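Local coordinates for protein exopolyphosphatase (Aquifex aeolicus, PDB 1T6C) that probably hydrolyses phosphoanhydride bonds of polyphosphate or guanosine pentaphosphate and binds a calcium ion in an actin-like fold, at residues L70-K74 and V106-L112; D18-Y22 and V88-I93; G211-T217 and L293-G299; E137-C141 and V153-G157; I45-T50 and R62-T66. One frame throughout, in Å; residues are numbered along the deposited sequence. Where two conformers were deposited one is given.

Contact 1 (L70-K74 and V106-L112); sequences LKEYK and VKREVGL
Val110, just past Glu109, sets its two methyl groups against helix 60-79 at 70-74. CG1 lies anti to the backbone N (chi1 -174°), which turns it to the Leu70 carbonyl, 3.7 Å from Leu70 O, while CG2 of Val110 meets the chain of Lys71, 3.9 Å from Lys71 CG. Leu70 adds further apolar contacts: its CB rests near both Val110 methyls, and its CD1 reaches the paired methyls of Val106, the two side chains meeting at about a right angle. Helices 60-79 and 99-109 thus pack together beside the five-stranded sheet of the first actin-like domain, where Leu70 also touches Ile17 and Ile19 of strand 12-19. Lys74 packs along Val110. Its aliphatic stem bends at chi2 (55°) and runs past Val110 O, with CG of Lys74 3.7 Å from that oxygen. The ammonium group is held by a salt bridge to Asp78 and by a water that accepts from Lys74 NZ (2.6 Å) and donates to Val110 O. No direct hydrogen bond joins the segments. Lys71, extended beyond CG, brings CE to 3.6 Å from Glu109 O, and a second water bridges Lys71 NZ to Glu109 OE1; the Glu109 carboxylate itself is paired with Arg105. Gly111 leaves the helix with positive phi, directing the chain on to Leu112.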
# COMPACT_ATOMS: atom_id res chain seq x y z
N LEU A 70 -10.02 -1.59 -18.20
CA LEU A 70 -8.72 -1.28 -18.76
C LEU A 70 -8.89 -0.56 -20.09
O LEU A 70 -8.12 0.35 -20.39
CB LEU A 70 -7.83 -2.53 -18.88
CG LEU A 70 -7.40 -3.15 -17.57
CD1 LEU A 70 -6.71 -4.48 -17.76
CD2 LEU A 70 -6.46 -2.20 -16.80
N LYS A 71 -9.88 -0.95 -20.90
CA LYS A 71 -10.15 -0.23 -22.14
C LYS A 71 -10.52 1.23 -21.85
O LYS A 71 -10.04 2.14 -22.52
CB LYS A 71 -11.24 -0.93 -22.97
CG LYS A 71 -10.81 -2.27 -23.54
CD LYS A 71 -12.00 -2.97 -24.22
CE LYS A 71 -11.60 -4.14 -25.03
NZ LYS A 71 -12.83 -4.74 -25.66
N GLU A 72 -11.34 1.45 -20.81
CA GLU A 72 -11.75 2.79 -20.42
C GLU A 72 -10.55 3.60 -19.95
O GLU A 72 -10.39 4.74 -20.33
CB GLU A 72 -12.82 2.71 -19.35
CG GLU A 72 -14.11 2.15 -19.95
CD GLU A 72 -15.12 1.64 -18.94
OE1 GLU A 72 -14.92 1.88 -17.72
OE2 GLU A 72 -16.13 1.02 -19.39
N TYR A 73 -9.64 2.95 -19.21
CA TYR A 73 -8.42 3.64 -18.77
C TYR A 73 -7.53 3.96 -19.95
O TYR A 73 -6.97 5.03 -20.02
CB TYR A 73 -7.67 2.80 -17.75
CG TYR A 73 -8.33 2.67 -16.39
CD1 TYR A 73 -9.49 3.39 -16.06
CD2 TYR A 73 -7.75 1.89 -15.41
CE1 TYR A 73 -10.09 3.24 -14.81
CE2 TYR A 73 -8.29 1.77 -14.18
CZ TYR A 73 -9.47 2.45 -13.87
OH TYR A 73 -9.98 2.32 -12.63
N LYS A 74 -7.42 3.06 -20.91
CA LYS A 74 -6.59 3.33 -22.08
C LYS A 74 -7.15 4.52 -22.90
O LYS A 74 -6.39 5.31 -23.43
CB LYS A 74 -6.49 2.06 -22.95
CG LYS A 74 -5.59 2.16 -24.18
CD LYS A 74 -4.15 2.60 -23.86
CE LYS A 74 -3.20 2.39 -25.07
NZ LYS A 74 -3.71 2.99 -26.34
N VAL A 106 -5.09 -8.86 -22.42
CA VAL A 106 -4.92 -7.43 -22.23
C VAL A 106 -3.99 -6.83 -23.30
O VAL A 106 -4.23 -5.77 -23.82
CB VAL A 106 -4.44 -7.10 -20.79
CG1 VAL A 106 -4.17 -5.61 -20.64
CG2 VAL A 106 -5.49 -7.53 -19.78
N LYS A 107 -2.96 -7.57 -23.68
CA LYS A 107 -2.06 -7.10 -24.72
C LYS A 107 -2.82 -6.94 -26.02
O LYS A 107 -2.69 -5.95 -26.72
CB LYS A 107 -0.92 -8.11 -24.93
CG LYS A 107 0.02 -8.20 -23.73
CD LYS A 107 1.02 -9.33 -23.81
CE LYS A 107 1.73 -9.46 -22.46
NZ LYS A 107 2.68 -10.59 -22.38
N ARG A 108 -3.60 -7.96 -26.35
CA ARG A 108 -4.23 -8.03 -27.66
C ARG A 108 -5.43 -7.09 -27.76
O ARG A 108 -5.63 -6.46 -28.80
CB ARG A 108 -4.68 -9.47 -27.97
CG ARG A 108 -3.59 -10.52 -27.95
CD ARG A 108 -2.73 -10.60 -29.19
NE ARG A 108 -1.79 -9.49 -29.34
CZ ARG A 108 -0.62 -9.41 -28.73
NH1 ARG A 108 -0.22 -10.34 -27.87
NH2 ARG A 108 0.16 -8.38 -28.96
N GLU A 109 -6.20 -7.00 -26.69
CA GLU A 109 -7.51 -6.32 -26.72
C GLU A 109 -7.49 -4.90 -26.18
O GLU A 109 -8.36 -4.09 -26.53
CB GLU A 109 -8.54 -7.15 -25.96
CG GLU A 109 -8.77 -8.51 -26.61
CD GLU A 109 -9.59 -9.46 -25.78
OE1 GLU A 109 -10.50 -8.97 -25.08
OE2 GLU A 109 -9.30 -10.69 -25.80
N VAL A 110 -6.50 -4.58 -25.33
CA VAL A 110 -6.34 -3.24 -24.76
C VAL A 110 -5.10 -2.51 -25.32
O VAL A 110 -5.06 -1.29 -25.38
CB VAL A 110 -6.29 -3.29 -23.20
CG1 VAL A 110 -6.26 -1.89 -22.64
CG2 VAL A 110 -7.46 -4.10 -22.63
N GLY A 111 -4.07 -3.25 -25.71
CA GLY A 111 -2.88 -2.63 -26.25
C GLY A 111 -1.88 -2.25 -25.19
O GLY A 111 -0.99 -1.43 -25.44
N LEU A 112 -1.96 -2.94 -24.06
CA LEU A 112 -1.19 -2.60 -22.86
C LEU A 112 -0.49 -3.86 -22.36
O LEU A 112 -1.12 -4.92 -22.26
CB LEU A 112 -2.11 -2.07 -21.76
CG LEU A 112 -1.95 -0.65 -21.20
CD1 LEU A 112 -1.30 0.33 -22.13
CD2 LEU A 112 -3.33 -0.17 -20.76
O HOH W 1 -12.09 -7.23 -26.37
O HOH W 2 -4.96 0.94 -27.25

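Contact 2 (D18-Y22 and V88-I93); sequences DIGSY and VATEAI
Ile19 and Ala89 pair as neighbours on parallel strands, with Asp18 and Val88 pairing one residue earlier. Two backbone bonds stitch the edges together: Ile19 N donates to Val88 O (2.9 Å), and Thr90 N donates to Ile19 O (3.1 Å). Each of these oxygens also receives a CA-H contact, with Ala89 CA 3.3 Å from Ile19 O.

Ile93, in the short helix that follows, can be traced outward from its backbone. Its CB carries CG1 anti to the carbonyl carbon (chi1 -55°), and CG1 comes to 4.1 Å from Ile19 O and lies near Ile19 CG2. A second bend (chi2 -54°) then carries CD1 over the turn after the strand, where it lies 3.7 Å from Gly20 O. Thr90, the N-cap residue of helix 91-94, packs on the same turn: its CG2 is 3.6 Å from Ile19 O, and both CG2 and OG1 lie near Gly20 CA. Ser21 CB meets Ala92 CB at 4.2 Å. This turn after strand 12-19 probably corresponds to the first phosphate-binding loop of the actin-like superfamily, as in relatives.

On the face bearing Asp18 and Val88, the Asp18 carboxylate turns away to a salt bridge with Arg301. The Thr90 side chain lies about 9 Å from the bound calcium ion. In the five-stranded sheet, strand 12-19 sits between 23-32 and 84-89, and strand 114-116 flanks 84-89; on the face of Ile19 and Ala89, both side chains touch Val114, while Leu48 covers Ile19 and Ile93.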
# COMPACT_ATOMS: atom_id res chain seq x y z
N ASP A 18 -2.56 -0.04 -11.63
CA ASP A 18 -2.33 -1.13 -10.69
C ASP A 18 -3.57 -2.02 -10.63
O ASP A 18 -4.66 -1.56 -10.36
CB ASP A 18 -1.84 -0.66 -9.33
CG ASP A 18 -2.80 0.12 -8.60
OD1 ASP A 18 -3.12 1.25 -9.07
OD2 ASP A 18 -3.30 -0.28 -7.51
N ILE A 19 -3.34 -3.29 -10.92
CA ILE A 19 -4.37 -4.30 -10.93
C ILE A 19 -4.14 -5.16 -9.70
O ILE A 19 -3.14 -5.86 -9.60
CB ILE A 19 -4.25 -5.16 -12.22
CG1 ILE A 19 -4.44 -4.30 -13.48
CG2 ILE A 19 -5.21 -6.35 -12.15
CD1 ILE A 19 -4.20 -5.05 -14.75
N GLY A 20 -5.09 -5.12 -8.78
CA GLY A 20 -5.05 -5.98 -7.61
C GLY A 20 -6.20 -6.96 -7.60
O GLY A 20 -6.96 -7.03 -8.55
N SER A 21 -6.32 -7.69 -6.50
CA SER A 21 -7.38 -8.70 -6.35
C SER A 21 -8.75 -8.06 -6.11
O SER A 21 -9.76 -8.75 -6.27
CB SER A 21 -7.03 -9.72 -5.25
OG SER A 21 -6.74 -9.08 -4.03
N TYR A 22 -8.79 -6.78 -5.76
CA TYR A 22 -10.05 -6.09 -5.47
C TYR A 22 -10.35 -4.98 -6.46
O TYR A 22 -11.43 -4.91 -7.01
CB TYR A 22 -9.98 -5.53 -4.05
CG TYR A 22 -11.29 -4.99 -3.52
CD1 TYR A 22 -12.39 -5.81 -3.35
CD2 TYR A 22 -11.40 -3.65 -3.13
CE1 TYR A 22 -13.58 -5.31 -2.84
CE2 TYR A 22 -12.58 -3.15 -2.63
CZ TYR A 22 -13.66 -3.99 -2.49
OH TYR A 22 -14.84 -3.48 -1.98
N VAL A 88 0.94 -2.52 -13.77
CA VAL A 88 1.43 -3.63 -12.94
C VAL A 88 0.27 -4.41 -12.37
O VAL A 88 -0.83 -3.87 -12.19
CB VAL A 88 2.39 -3.16 -11.80
CG1 VAL A 88 3.61 -2.44 -12.32
CG2 VAL A 88 1.67 -2.29 -10.79
N ALA A 89 0.54 -5.66 -12.05
CA ALA A 89 -0.41 -6.51 -11.34
C ALA A 89 0.30 -7.12 -10.14
O ALA A 89 1.49 -7.40 -10.22
CB ALA A 89 -0.96 -7.57 -12.25
N THR A 90 -0.45 -7.36 -9.08
CA THR A 90 0.08 -7.92 -7.84
C THR A 90 0.24 -9.42 -7.90
O THR A 90 -0.43 -10.10 -8.71
CB THR A 90 -0.90 -7.66 -6.67
OG1 THR A 90 -2.13 -8.37 -6.91
CG2 THR A 90 -1.28 -6.28 -6.53
N GLU A 91 1.06 -9.94 -6.98
CA GLU A 91 1.37 -11.38 -6.91
C GLU A 91 0.10 -12.21 -6.61
O GLU A 91 0.08 -13.37 -6.94
CB GLU A 91 2.44 -11.67 -5.84
CG GLU A 91 3.27 -12.93 -6.11
CD GLU A 91 3.32 -13.87 -4.92
OE1 GLU A 91 3.81 -13.44 -3.86
OE2 GLU A 91 2.89 -15.04 -5.06
N ALA A 92 -0.94 -11.61 -6.04
CA ALA A 92 -2.21 -12.29 -5.85
C ALA A 92 -2.86 -12.72 -7.19
O ALA A 92 -3.60 -13.69 -7.26
CB ALA A 92 -3.15 -11.41 -5.07
N ILE A 93 -2.58 -11.97 -8.25
CA ILE A 93 -3.07 -12.32 -9.57
C ILE A 93 -2.20 -13.47 -10.07
O ILE A 93 -2.70 -14.42 -10.66
CB ILE A 93 -3.02 -11.09 -10.54
CG1 ILE A 93 -3.79 -9.88 -9.95
CG2 ILE A 93 -3.55 -11.45 -11.93
CD1 ILE A 93 -5.24 -10.14 -9.54

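Contact 3 (G211-T217 and L293-G299); sequences GLGGTIT and LIVSDWG
Gly211 spends both of its backbone polar atoms on the neighbouring parallel strand, in the six-stranded sheet of the second actin-like domain. Its N donates to Ile294 O at 2.8 Å, and Ser296 N donates to Gly211 O at 3.0 Å. Two residues on, at Gly213, a water stands between the segments: it accepts from Gly213 N and donates to Ser296 O, 2.8 Å away. The other edge of strand 208-212 is used as well, since Leu212 bonds through its backbone to Val143 and Gln145. The Ser296 hydroxyl, anti to the backbone N (chi1 178°), donates to Trp298 O at 2.8 Å on a lone pair, tying Ser296 to the backbone at Trp298. Asp297 OD2 is bonded to Tyr229, and Gly299 N, at the N-cap of the next helix, to Glu302.

Apolar contacts lie beside these bonds. Leu212 sends CD1 against Ser296 CB and CD2 to 3.5 Å from Trp298 O. From helix 214-223, Ile216 CG1 meets Val295 CG2 as the two side chains slide past each other, and reaches Leu293 CD1 tip to tip. Thr217 CG2 lies 3.9 Å from Val295 CG1.

Gly213 is the N-cap of helix 214-223, and the Leu212 side chain is about 8 Å from the bound calcium ion. Direct strand bonds at Gly211 give way to a water bridge at Gly213, so these backbone polar atoms stay paired as the chains separate.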
# COMPACT_ATOMS: atom_id res chain seq x y z
N GLY A 211 6.24 5.31 7.42
CA GLY A 211 5.13 4.37 7.37
C GLY A 211 4.13 4.69 6.27
O GLY A 211 3.75 5.83 6.07
N LEU A 212 3.70 3.66 5.57
CA LEU A 212 2.72 3.73 4.45
C LEU A 212 1.56 2.79 4.62
O LEU A 212 1.69 1.73 5.25
CB LEU A 212 3.38 3.33 3.10
CG LEU A 212 4.38 4.26 2.42
CD1 LEU A 212 5.50 4.74 3.34
CD2 LEU A 212 4.97 3.59 1.24
N GLY A 213 0.46 3.13 3.94
CA GLY A 213 -0.72 2.28 3.84
C GLY A 213 -1.91 2.85 4.56
O GLY A 213 -1.83 3.87 5.27
N GLY A 214 -3.02 2.12 4.44
CA GLY A 214 -4.31 2.55 4.96
C GLY A 214 -4.41 2.63 6.46
O GLY A 214 -5.11 3.49 7.01
N THR A 215 -3.70 1.75 7.15
CA THR A 215 -3.69 1.81 8.59
C THR A 215 -3.03 3.10 9.10
O THR A 215 -3.62 3.83 9.89
CB THR A 215 -2.97 0.59 9.20
OG1 THR A 215 -3.66 -0.63 8.79
CG2 THR A 215 -3.06 0.68 10.71
N ILE A 216 -1.81 3.34 8.65
CA ILE A 216 -1.03 4.44 9.22
C ILE A 216 -1.56 5.83 8.81
O ILE A 216 -1.50 6.79 9.61
CB ILE A 216 0.47 4.23 8.94
CG1 ILE A 216 1.31 5.01 9.96
CG2 ILE A 216 0.80 4.56 7.51
CD1 ILE A 216 1.31 4.41 11.35
N THR A 217 -2.12 5.97 7.62
CA THR A 217 -2.69 7.25 7.23
C THR A 217 -3.99 7.49 7.99
O THR A 217 -4.29 8.62 8.35
CB THR A 217 -2.95 7.39 5.71
OG1 THR A 217 -3.69 6.27 5.21
CG2 THR A 217 -1.62 7.39 4.94
N LEU A 293 7.85 7.63 13.60
CA LEU A 293 7.90 7.47 12.17
C LEU A 293 7.22 8.66 11.50
O LEU A 293 6.49 9.42 12.16
CB LEU A 293 7.26 6.17 11.73
CG LEU A 293 5.78 5.94 12.08
CD1 LEU A 293 4.81 6.74 11.20
CD2 LEU A 293 5.47 4.42 11.99
N ILE A 294 7.48 8.82 10.22
CA ILE A 294 6.86 9.82 9.37
C ILE A 294 5.86 9.11 8.46
O ILE A 294 6.16 8.05 7.94
CB ILE A 294 7.94 10.57 8.51
CG1 ILE A 294 9.07 11.09 9.40
CG2 ILE A 294 7.32 11.74 7.73
CD1 ILE A 294 10.24 11.69 8.63
N VAL A 295 4.70 9.72 8.27
CA VAL A 295 3.62 9.13 7.46
C VAL A 295 3.74 9.61 6.03
O VAL A 295 3.93 10.78 5.76
CB VAL A 295 2.24 9.47 8.07
CG1 VAL A 295 1.09 8.92 7.22
CG2 VAL A 295 2.17 8.92 9.50
N SER A 296 3.60 8.68 5.08
CA SER A 296 3.47 9.01 3.67
C SER A 296 2.10 8.65 3.14
O SER A 296 1.61 7.55 3.37
CB SER A 296 4.51 8.24 2.85
OG SER A 296 4.34 8.56 1.48
N ASP A 297 1.50 9.59 2.43
CA ASP A 297 0.29 9.34 1.65
C ASP A 297 0.57 8.66 0.32
O ASP A 297 -0.35 8.09 -0.26
CB ASP A 297 -0.48 10.64 1.41
CG ASP A 297 -1.79 10.41 0.71
OD1 ASP A 297 -1.89 10.73 -0.51
OD2 ASP A 297 -2.74 9.86 1.30
N TRP A 298 1.80 8.70 -0.16
CA TRP A 298 2.19 8.08 -1.41
C TRP A 298 2.87 6.72 -1.22
O TRP A 298 3.61 6.50 -0.26
CB TRP A 298 3.16 9.01 -2.13
CG TRP A 298 2.48 10.16 -2.85
CD1 TRP A 298 1.22 10.65 -2.64
CD2 TRP A 298 3.03 10.92 -3.93
NE1 TRP A 298 0.95 11.66 -3.53
CE2 TRP A 298 2.06 11.86 -4.32
CE3 TRP A 298 4.25 10.88 -4.63
CZ2 TRP A 298 2.26 12.76 -5.37
CZ3 TRP A 298 4.45 11.78 -5.69
CH2 TRP A 298 3.47 12.70 -6.03
N GLY A 299 2.64 5.81 -2.16
CA GLY A 299 3.22 4.48 -2.13
C GLY A 299 3.38 3.96 -3.54
O GLY A 299 3.77 4.71 -4.45
O HOH W 3 0.01 5.54 2.38

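Contact 4 (E137-C141 and V153-G157); sequences EGEVC and VFGKG
Cys141 lays its sulfur over one face of the Phe154 ring, 3.9 Å from SG to the Phe154 ring centroid and 25° off the ring normal. SG stands anti to the backbone N (chi1 -178°) and sits toward the ring's rim, nearest CE1; Lys204 makes a cation-pi contact with the same ring. Beside this pair the backbones are closely joined: Val140 N donates to Gly155 O at 2.9 Å, and Gly155 N returns a bond to Val140 O at 3.0 Å. These strands form the antiparallel beta hairpin 139-146/149-156, whose turn region carries the calcium ligands Asp144, Gly146, Ser149 and Glu151. Val140, paired with Gly155, packs on Tyr127 of helix 119-133. Toward Gly138 and Lys156 the contact becomes watery. In one of the two conformers of Lys156, Glu139 and Lys156 cross at about a right angle, OE2 of Glu139 coming against the stem at Lys156 CD, but their charged ends stay 4.8 Å apart between Glu139 OE2 and Lys156 NZ. One water bridges those two atoms, and Arg161 forms a salt bridge with the other carboxylate oxygen. Another water links Gly138 O, 2.7 Å away, to Gly157 N.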
# COMPACT_ATOMS: atom_id res chain seq x y z
N GLU A 137 15.88 11.68 5.51
CA GLU A 137 17.32 11.76 5.67
C GLU A 137 17.95 10.53 6.27
O GLU A 137 17.33 9.76 7.01
CB GLU A 137 17.66 12.94 6.58
CG GLU A 137 17.49 14.29 5.92
CD GLU A 137 17.89 15.41 6.84
OE1 GLU A 137 17.43 15.44 8.01
OE2 GLU A 137 18.68 16.27 6.41
N GLY A 138 19.23 10.35 5.97
CA GLY A 138 19.99 9.27 6.52
C GLY A 138 19.59 7.92 5.98
O GLY A 138 19.13 7.80 4.85
N GLU A 139 19.80 6.90 6.79
CA GLU A 139 19.45 5.53 6.47
C GLU A 139 17.96 5.41 6.73
O GLU A 139 17.48 5.66 7.84
CB GLU A 139 20.23 4.54 7.32
CG GLU A 139 21.74 4.52 7.08
CD GLU A 139 22.11 4.32 5.62
OE1 GLU A 139 21.57 3.40 5.00
OE2 GLU A 139 22.92 5.11 5.09
N VAL A 140 17.25 4.99 5.70
CA VAL A 140 15.79 4.99 5.72
C VAL A 140 15.24 3.57 5.69
O VAL A 140 15.77 2.72 5.00
CB VAL A 140 15.30 5.71 4.47
CG1 VAL A 140 13.77 5.73 4.45
CG2 VAL A 140 15.84 7.13 4.38
N CYS A 141 14.16 3.34 6.43
CA CYS A 141 13.37 2.14 6.26
C CYS A 141 11.94 2.56 5.98
O CYS A 141 11.33 3.27 6.78
CB CYS A 141 13.44 1.21 7.45
SG CYS A 141 12.48 -0.30 7.19
N VAL A 153 11.72 -1.69 3.42
CA VAL A 153 12.59 -1.29 2.31
C VAL A 153 13.62 -0.34 2.85
O VAL A 153 13.29 0.76 3.27
CB VAL A 153 11.82 -0.62 1.17
CG1 VAL A 153 12.69 -0.58 -0.08
CG2 VAL A 153 10.54 -1.39 0.88
N PHE A 154 14.87 -0.78 2.77
CA PHE A 154 15.99 -0.04 3.31
C PHE A 154 16.79 0.63 2.20
O PHE A 154 17.07 0.03 1.16
CB PHE A 154 16.91 -0.99 4.06
CG PHE A 154 16.26 -1.68 5.21
CD1 PHE A 154 16.29 -1.11 6.49
CD2 PHE A 154 15.65 -2.88 5.02
CE1 PHE A 154 15.70 -1.78 7.56
CE2 PHE A 154 15.05 -3.56 6.10
CZ PHE A 154 15.07 -3.00 7.34
N GLY A 155 17.14 1.86 2.44
CA GLY A 155 18.02 2.57 1.52
C GLY A 155 18.52 3.89 2.04
O GLY A 155 18.37 4.23 3.19
N LYS A 156 19.09 4.66 1.12
CA LYS A 156 19.48 6.03 1.38
C LYS A 156 19.23 6.86 0.14
O LYS A 156 19.59 6.45 -0.96
CB LYS A 156 20.96 6.10 1.74
CG LYS A 156 21.48 7.52 1.92
CD LYS A 156 22.52 7.58 3.02
CE LYS A 156 23.41 8.80 2.92
NZ LYS A 156 23.12 9.74 4.02
N GLY A 157 18.58 8.01 0.30
CA GLY A 157 18.18 8.81 -0.84
C GLY A 157 17.32 7.93 -1.76
O GLY A 157 16.44 7.20 -1.28
O HOH W 4 18.17 9.35 2.87
O HOH W 5 20.75 12.00 4.18
O HOH W 6 19.04 1.90 5.31
O HOH W 7 23.25 8.21 6.12

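Contact 5 (I45-T50 and R62-T66); sequences ITSLGT and RIEET
Thr46 and Leu48 run alongside the first turns of helix 60-79, their CA atoms nearest those of Thr66 and Arg62. The 45-50 segment leaves strand 35-45 and folds into a type I beta turn from Ser47 to Thr50, closed by Thr50 N to Ser47 O; Thr50 OG1 donates to the same oxygen at 2.6 Å. Ser47 enters the turn with positive phi. The joined elements are the loop after the third strand of the actin-like domain and helix 60-79, beyond the short helix 52-55.

Arg62 buries the most surface. Its chain, bent at chi2 and chi3 (-63° and 83°), lies against the loop carbonyls, CD coming 3.4 Å from Ser47 O. NH1 then donates to Thr46 O at 2.9 Å; the oxygen is in the guanidinium plane, whereas the nitrogen stands above the carbonyl plane. The same NH1 makes a salt bridge with Glu65 OE1 at 2.6 Å, so one nitrogen links the loop to the next helical turn and the carboxylate probably holds the guanidinium in place. A water donates both to Glu65 OE1 and to Ile45 O.

Deeper in, Leu48 places CG 3.4 Å from Thr66 OG1 and CD2 against Ile63 CG1, and Phe102 of helix 99-109 covers Leu48, Ile63 and Thr66. The hydroxyls of Thr46 and Thr66 lie close, 2.8 Å between Thr46 OG1 and Thr66 OG1. Arg62 O receives both Thr66 N and Thr66 OG1 from opposite faces of its plane, the hydroxyl at 2.7 Å.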
# COMPACT_ATOMS: atom_id res chain seq x y z
N ILE A 45 -13.80 -1.40 -8.67
CA ILE A 45 -13.71 -2.67 -7.98
C ILE A 45 -14.12 -3.75 -9.00
O ILE A 45 -15.24 -3.70 -9.54
CB ILE A 45 -14.60 -2.69 -6.71
CG1 ILE A 45 -14.10 -1.65 -5.69
CG2 ILE A 45 -14.65 -4.11 -6.12
CD1 ILE A 45 -15.13 -1.26 -4.59
N THR A 46 -13.21 -4.66 -9.33
CA THR A 46 -13.55 -5.78 -10.19
C THR A 46 -13.38 -7.16 -9.56
O THR A 46 -13.69 -8.15 -10.19
CB THR A 46 -12.76 -5.75 -11.52
OG1 THR A 46 -11.37 -6.00 -11.28
CG2 THR A 46 -12.85 -4.37 -12.20
N SER A 47 -12.87 -7.21 -8.34
CA SER A 47 -12.76 -8.43 -7.56
C SER A 47 -12.15 -9.58 -8.33
O SER A 47 -12.71 -10.68 -8.37
CB SER A 47 -14.14 -8.81 -7.00
OG SER A 47 -14.72 -7.70 -6.34
N LEU A 48 -10.97 -9.35 -8.93
CA LEU A 48 -10.29 -10.42 -9.67
C LEU A 48 -9.90 -11.63 -8.80
O LEU A 48 -9.73 -12.72 -9.32
CB LEU A 48 -9.01 -9.89 -10.35
CG LEU A 48 -9.10 -9.45 -11.79
CD1 LEU A 48 -7.72 -8.92 -12.20
CD2 LEU A 48 -9.52 -10.55 -12.78
N GLY A 49 -9.73 -11.42 -7.51
CA GLY A 49 -9.39 -12.50 -6.60
C GLY A 49 -10.55 -13.43 -6.29
O GLY A 49 -10.37 -14.40 -5.54
N THR A 50 -11.74 -13.15 -6.83
CA THR A 50 -12.92 -13.96 -6.54
C THR A 50 -12.67 -15.41 -6.89
O THR A 50 -12.38 -15.75 -8.04
CB THR A 50 -14.14 -13.44 -7.32
OG1 THR A 50 -14.41 -12.09 -6.94
CG2 THR A 50 -15.41 -14.19 -6.89
N ARG A 62 -15.08 -11.76 -14.02
CA ARG A 62 -14.17 -10.79 -13.40
C ARG A 62 -13.06 -10.38 -14.39
O ARG A 62 -12.66 -9.21 -14.43
CB ARG A 62 -13.52 -11.38 -12.15
CG ARG A 62 -14.45 -11.92 -11.09
CD ARG A 62 -15.35 -10.87 -10.45
NE ARG A 62 -16.54 -10.60 -11.26
CZ ARG A 62 -16.94 -9.42 -11.72
NH1 ARG A 62 -16.24 -8.32 -11.49
NH2 ARG A 62 -18.06 -9.33 -12.43
N ILE A 63 -12.62 -11.32 -15.21
CA ILE A 63 -11.70 -10.99 -16.31
C ILE A 63 -12.37 -10.01 -17.27
O ILE A 63 -11.77 -9.04 -17.69
CB ILE A 63 -11.27 -12.27 -17.09
CG1 ILE A 63 -10.22 -13.04 -16.30
CG2 ILE A 63 -10.78 -11.93 -18.50
CD1 ILE A 63 -9.93 -14.43 -16.86
N GLU A 64 -13.61 -10.29 -17.67
CA GLU A 64 -14.23 -9.47 -18.70
C GLU A 64 -14.47 -8.06 -18.18
O GLU A 64 -14.26 -7.09 -18.92
CB GLU A 64 -15.56 -10.08 -19.12
CG GLU A 64 -15.41 -11.40 -19.84
CD GLU A 64 -14.83 -11.27 -21.24
OE1 GLU A 64 -14.72 -10.15 -21.79
OE2 GLU A 64 -14.53 -12.33 -21.81
N GLU A 65 -14.90 -7.93 -16.93
CA GLU A 65 -15.11 -6.61 -16.37
C GLU A 65 -13.77 -5.87 -16.29
O GLU A 65 -13.69 -4.66 -16.55
CB GLU A 65 -15.74 -6.64 -14.98
CG GLU A 65 -16.13 -5.24 -14.54
CD GLU A 65 -16.87 -5.17 -13.22
OE1 GLU A 65 -17.18 -6.22 -12.66
OE2 GLU A 65 -17.14 -4.04 -12.74
N THR A 66 -12.73 -6.60 -15.91
CA THR A 66 -11.40 -5.98 -15.75
C THR A 66 -10.89 -5.48 -17.11
O THR A 66 -10.41 -4.36 -17.21
CB THR A 66 -10.43 -6.95 -15.10
OG1 THR A 66 -10.85 -7.26 -13.77
CG2 THR A 66 -9.04 -6.30 -14.91
O HOH W 8 -17.40 -5.40 -10.00

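In the fold
Contacts 1, 2 and 5 belong to one actin-like domain, contacts 3 and 4 to the other. Ile19 of contact 2 is the hub of the first group: its CD1 lies 4.0 Å from Leu70 CD1 of contact 1, and its CG2 is 3.6 Å from Leu48 CD1 of contact 5. Contacts 1 and 5 share helix 60-79, their centres about 15 Å apart. In the second domain, contacts 3 and 4 lie on one six-stranded sheet, where strands 139-146 and 208-212 are neighbours. Contacts 2 and 3 approach to about 9 Å between nearest atoms, and both come within about 9 Å of the bound calcium ion, measured from the side chains of Thr90 and Leu212.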